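Local coordinates for beta sliding clamp (Borrelia burgdorferi, PDB 6DJ8), which probably encircles DNA as a ring-shaped head-to-tail homodimer, tethering DNA polymerases and other proteins to it so that synthesis is processive, at residues Val163-Ala168 / Ile355-Thr360; Lys362-Phe367 / Ser376-Phe381. All blocks are in the same frame, centred on the assembly; numbering follows the deposited sequence. Where two conformers were deposited one is given.

From the N terminus the chain passes through the first domain before reaching helix 157-167 of the central domain. Contact 1 opens at the end of this helix and closes 187 residues later at the loop after helix 348-355, bringing the C-terminal domain back against the central one. Contact 2 opens just beyond, on strand 362-367, and closes across a short hairpin, at the end of strand 373-376 and the turn that follows. The two follow in series, neither nested nor crossed. Glu377 of contact 2 joins them: its OE2 lies 2.7 Å from Arg166 NH2 in a salt bridge and probably accepts a hydrogen bond from Glu359 N, tying helix, loop and hairpin together.

Contact 1: residues Val163-Ala168 / Ile355-Thr360; sequences VINRIA and ISVFET
Val357, third residue of the type I turn Ile355-Phe358, points its side chain at the last turn of helix 157-167 and makes the close-packed half of this contact. Its CG1 comes to 3.5 Å from the backbone Asn165 O, while CG2, the methyl in the crowded position between N and carbonyl carbon, lies 4.0 Å from Arg166 CG. The Asn165 amide slides past the valine in the opposite direction, with CG anti to the backbone N (chi1 -167°). Arg166 starts off across the line between the segments, and a bend at chi2 (149°) brings its guanidinium over to the loop. There NH2 meets Glu359 CG edge-on, 3.1 Å away and near the guanidinium plane. Glu359 OE2 lies 3.9 Å from Arg166 NH2 but well out of the guanidinium plane, so this long salt bridge rests on charge alone; the two planes are 76° apart. The stronger partner of Arg166 is Glu377, and that of Glu359 is Lys162. On the looser, polar side, where Asn165 and Glu359 are exposed, a water bridges the two segments. It accepts from Asn165 ND2 at 3.1 Å and from Arg166 NE at 3.0 Å, and donates to Val357 O at 2.9 Å and, weakly, to Glu359 OE1. It lies in the guanidinium plane, consistent with sharing, alongside Glu377, in holding that group's rotation. This is a seam between the central and C-terminal domains in the ring of the bacterial DNA polymerase III beta subunit, with helices lining the inside and sheets continuing outside.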
# COMPACT_ATOMS: atom_id res chain seq x y z
N VAL A 163 11.34 24.54 -6.18
CA VAL A 163 11.19 24.70 -7.63
C VAL A 163 10.90 23.37 -8.29
O VAL A 163 10.02 23.27 -9.17
CB VAL A 163 12.44 25.38 -8.22
CG1 VAL A 163 12.39 25.34 -9.73
CG2 VAL A 163 12.49 26.83 -7.76
N ILE A 164 11.63 22.32 -7.91
CA ILE A 164 11.38 21.00 -8.48
C ILE A 164 9.95 20.57 -8.19
O ILE A 164 9.24 20.08 -9.08
CB ILE A 164 12.39 19.98 -7.89
CG1 ILE A 164 13.78 20.18 -8.50
CG2 ILE A 164 11.88 18.54 -8.08
CD1 ILE A 164 14.86 19.34 -7.81
N ASN A 165 9.51 20.75 -6.94
CA ASN A 165 8.15 20.39 -6.56
C ASN A 165 7.12 21.13 -7.41
O ASN A 165 6.06 20.58 -7.73
CB ASN A 165 7.94 20.66 -5.06
CG ASN A 165 6.67 20.01 -4.51
OD1 ASN A 165 6.41 18.84 -4.76
ND2 ASN A 165 5.87 20.77 -3.77
N ARG A 166 7.42 22.36 -7.83
CA ARG A 166 6.46 23.12 -8.63
C ARG A 166 6.59 22.84 -10.12
O ARG A 166 5.65 23.16 -10.87
CB ARG A 166 6.64 24.62 -8.36
CG ARG A 166 5.88 25.02 -7.10
CD ARG A 166 6.46 26.16 -6.30
NE ARG A 166 5.75 26.24 -5.03
CZ ARG A 166 5.04 27.28 -4.61
NH1 ARG A 166 4.98 28.40 -5.31
NH2 ARG A 166 4.41 27.20 -3.44
N ILE A 167 7.68 22.24 -10.57
CA ILE A 167 7.95 22.08 -12.00
C ILE A 167 7.80 20.63 -12.46
O ILE A 167 7.19 20.38 -13.50
CB ILE A 167 9.36 22.62 -12.33
CG1 ILE A 167 9.36 24.15 -12.36
CG2 ILE A 167 9.82 22.09 -13.67
CD1 ILE A 167 8.78 24.73 -13.64
N ALA A 168 8.31 19.66 -11.69
CA ALA A 168 8.46 18.30 -12.20
C ALA A 168 7.12 17.70 -12.65
O ALA A 168 7.03 17.09 -13.72
CB ALA A 168 9.11 17.41 -11.15
N ILE A 355 -2.95 22.20 -7.43
CA ILE A 355 -3.14 22.91 -6.18
C ILE A 355 -2.41 22.22 -5.03
O ILE A 355 -2.12 22.86 -4.01
CB ILE A 355 -4.63 23.09 -5.85
CG1 ILE A 355 -5.24 21.76 -5.42
CG2 ILE A 355 -5.37 23.69 -7.04
CD1 ILE A 355 -6.69 21.92 -5.04
N SER A 356 -2.05 20.94 -5.18
CA SER A 356 -1.35 20.25 -4.10
C SER A 356 0.05 20.79 -3.87
O SER A 356 0.65 20.49 -2.83
CB SER A 356 -1.29 18.74 -4.39
OG SER A 356 -0.23 18.46 -5.31
N VAL A 357 0.61 21.59 -4.78
CA VAL A 357 1.93 22.16 -4.51
C VAL A 357 1.86 23.55 -3.91
O VAL A 357 2.91 24.09 -3.53
CB VAL A 357 2.81 22.14 -5.78
CG1 VAL A 357 2.81 20.74 -6.40
CG2 VAL A 357 2.34 23.18 -6.80
N PHE A 358 0.67 24.12 -3.75
CA PHE A 358 0.54 25.47 -3.21
C PHE A 358 0.71 25.45 -1.70
O PHE A 358 0.34 24.49 -1.03
CB PHE A 358 -0.82 26.07 -3.59
CG PHE A 358 -0.87 26.59 -4.99
CD1 PHE A 358 -0.70 25.74 -6.07
CD2 PHE A 358 -1.10 27.93 -5.24
CE1 PHE A 358 -0.73 26.22 -7.36
CE2 PHE A 358 -1.13 28.42 -6.53
CZ PHE A 358 -0.95 27.56 -7.59
N GLU A 359 1.32 26.51 -1.16
CA GLU A 359 1.52 26.60 0.28
C GLU A 359 0.82 27.79 0.93
O GLU A 359 0.96 27.96 2.15
CB GLU A 359 3.02 26.68 0.61
CG GLU A 359 3.92 26.23 -0.52
CD GLU A 359 5.38 26.13 -0.12
OE1 GLU A 359 5.88 24.99 -0.01
OE2 GLU A 359 6.03 27.18 0.07
N THR A 360 0.08 28.59 0.18
CA THR A 360 -0.61 29.73 0.77
C THR A 360 -1.98 29.32 1.29
O THR A 360 -2.52 28.27 0.95
CB THR A 360 -0.75 30.86 -0.25
OG1 THR A 360 -1.15 30.30 -1.51
CG2 THR A 360 0.57 31.57 -0.42
O HOH W 1 5.77 23.78 -3.23

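Contact 2: residues Lys362-Phe367 / Ser376-Phe381; sequences KIEIQF and SEPENF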
# COMPACT_ATOMS: atom_id res chain seq x y z
N LYS A 362 -4.76 30.91 0.58
CA LYS A 362 -5.69 31.09 -0.51
C LYS A 362 -4.97 30.89 -1.84
O LYS A 362 -3.74 30.93 -1.91
CB LYS A 362 -6.34 32.48 -0.45
CG LYS A 362 -6.96 32.76 0.92
CD LYS A 362 -8.18 33.66 0.83
CE LYS A 362 -8.86 33.83 2.20
NZ LYS A 362 -10.02 32.88 2.37
N ILE A 363 -5.74 30.67 -2.90
CA ILE A 363 -5.20 30.50 -4.24
C ILE A 363 -5.95 31.42 -5.19
O ILE A 363 -7.17 31.58 -5.09
CB ILE A 363 -5.30 29.03 -4.69
CG1 ILE A 363 -4.65 28.84 -6.06
CG2 ILE A 363 -6.74 28.57 -4.72
CD1 ILE A 363 -4.66 27.37 -6.55
N GLU A 364 -5.22 32.04 -6.11
CA GLU A 364 -5.84 32.86 -7.15
C GLU A 364 -6.09 31.99 -8.37
O GLU A 364 -5.20 31.25 -8.81
CB GLU A 364 -4.96 34.06 -7.52
CG GLU A 364 -4.36 34.81 -6.34
CD GLU A 364 -3.34 35.85 -6.78
OE1 GLU A 364 -2.29 35.46 -7.31
OE2 GLU A 364 -3.59 37.06 -6.59
N ILE A 365 -7.31 32.05 -8.90
CA ILE A 365 -7.69 31.35 -10.12
C ILE A 365 -8.29 32.39 -11.05
O ILE A 365 -9.34 32.98 -10.73
CB ILE A 365 -8.68 30.21 -9.86
CG1 ILE A 365 -8.07 29.19 -8.89
CG2 ILE A 365 -9.06 29.55 -11.18
CD1 ILE A 365 -9.09 28.21 -8.32
N GLN A 366 -7.63 32.64 -12.17
CA GLN A 366 -8.01 33.70 -13.09
C GLN A 366 -8.05 33.14 -14.50
O GLN A 366 -7.33 32.19 -14.83
CB GLN A 366 -7.02 34.85 -13.01
CG GLN A 366 -6.78 35.31 -11.59
CD GLN A 366 -5.67 36.33 -11.49
OE1 GLN A 366 -5.00 36.63 -12.48
NE2 GLN A 366 -5.47 36.87 -10.30
N PHE A 367 -8.90 33.73 -15.34
CA PHE A 367 -9.05 33.25 -16.71
C PHE A 367 -9.81 34.28 -17.53
O PHE A 367 -10.60 35.06 -17.01
CB PHE A 367 -9.81 31.92 -16.78
CG PHE A 367 -11.19 31.99 -16.20
CD1 PHE A 367 -11.41 31.86 -14.84
CD2 PHE A 367 -12.29 32.20 -17.04
CE1 PHE A 367 -12.70 31.92 -14.31
CE2 PHE A 367 -13.58 32.26 -16.52
CZ PHE A 367 -13.79 32.13 -15.16
N SER A 376 -2.20 30.80 -9.28
CA SER A 376 -1.06 31.43 -8.64
C SER A 376 -1.37 31.65 -7.17
O SER A 376 -2.52 31.60 -6.73
CB SER A 376 -0.73 32.76 -9.32
OG SER A 376 -1.88 33.57 -9.36
N GLU A 377 -0.31 31.93 -6.42
CA GLU A 377 -0.31 32.31 -5.02
C GLU A 377 -0.34 33.83 -4.91
O GLU A 377 0.34 34.51 -5.69
CB GLU A 377 0.93 31.76 -4.31
CG GLU A 377 0.90 30.27 -4.04
CD GLU A 377 2.21 29.69 -3.52
OE1 GLU A 377 3.28 30.25 -3.85
OE2 GLU A 377 2.19 28.67 -2.80
N PRO A 378 -1.16 34.37 -4.01
CA PRO A 378 -1.12 35.81 -3.75
C PRO A 378 0.26 36.23 -3.29
O PRO A 378 0.91 35.55 -2.49
CB PRO A 378 -2.17 36.02 -2.66
CG PRO A 378 -3.16 34.91 -2.87
CD PRO A 378 -2.28 33.74 -3.27
N GLU A 379 0.72 37.37 -3.82
CA GLU A 379 2.00 38.00 -3.52
C GLU A 379 3.19 37.22 -4.06
O GLU A 379 4.33 37.63 -3.86
CB GLU A 379 2.20 38.26 -2.02
N ASN A 380 2.96 36.10 -4.75
CA ASN A 380 4.03 35.36 -5.41
C ASN A 380 3.97 35.61 -6.91
O ASN A 380 3.04 35.15 -7.58
CB ASN A 380 3.93 33.87 -5.10
CG ASN A 380 5.10 33.07 -5.62
OD1 ASN A 380 5.98 33.60 -6.30
ND2 ASN A 380 5.11 31.78 -5.30
N PHE A 381 4.99 36.26 -7.44
CA PHE A 381 5.04 36.57 -8.86
C PHE A 381 6.05 35.70 -9.58
O PHE A 381 6.32 35.92 -10.77
CB PHE A 381 5.31 38.06 -9.06
CG PHE A 381 4.30 38.92 -8.37
CD1 PHE A 381 3.01 39.03 -8.89
CD2 PHE A 381 4.59 39.55 -7.17
CE1 PHE A 381 2.06 39.80 -8.25
CE2 PHE A 381 3.63 40.32 -6.53
CZ PHE A 381 2.37 40.45 -7.07
O HOH W 2 -4.24 33.18 -11.27
O HOH W 3 -1.20 38.44 -6.50
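A beta hairpin of the C-terminal domain brings strand 362-367 alongside the end of strand 373-376, and Glu364 and Ser376 form an antiparallel hydrogen-bonded pair. Glu364 N donates a hydrogen bond to Ser376 O at 2.8 Å, nearly along the C=O axis, and Ser376 N returns one to Glu364 O at 3.1 Å. Both side chains leave the same face of the sheet. From CB, packed against Ser376 O and OG, the Glu364 chain runs to CG, which is anti to the carbonyl carbon (chi1 -45°) and rests 3.7 Å from Pro378 CG. It then extends past the proline ring, CD lying 3.8 Å from Pro378 CA. OE1 accepts a hydrogen bond from Ser376 OG at 2.8 Å, from 34° above the carboxylate plane. The same OE1 also stands 3.2 Å from Glu377 O, acceptor against acceptor. Glu364 OE2 accepts a hydrogen bond from water 3 at 2.8 Å. That water in turn accepts a weak bond from Glu379 N. A second water donates to Ser376 OG and weakly to Glu364 O. Beyond Ser376 the chain folds into the type II turn Glu377-Asn380. Glu377 turns away from the strand to its main partner Arg166; Asn380 ND2 meets its other oxygen, Glu377 OE1, at 2.8 Å nearly along the C-O axis, with OE1 in the plane of the Asn380 amide and an N-H...O angle of 163°.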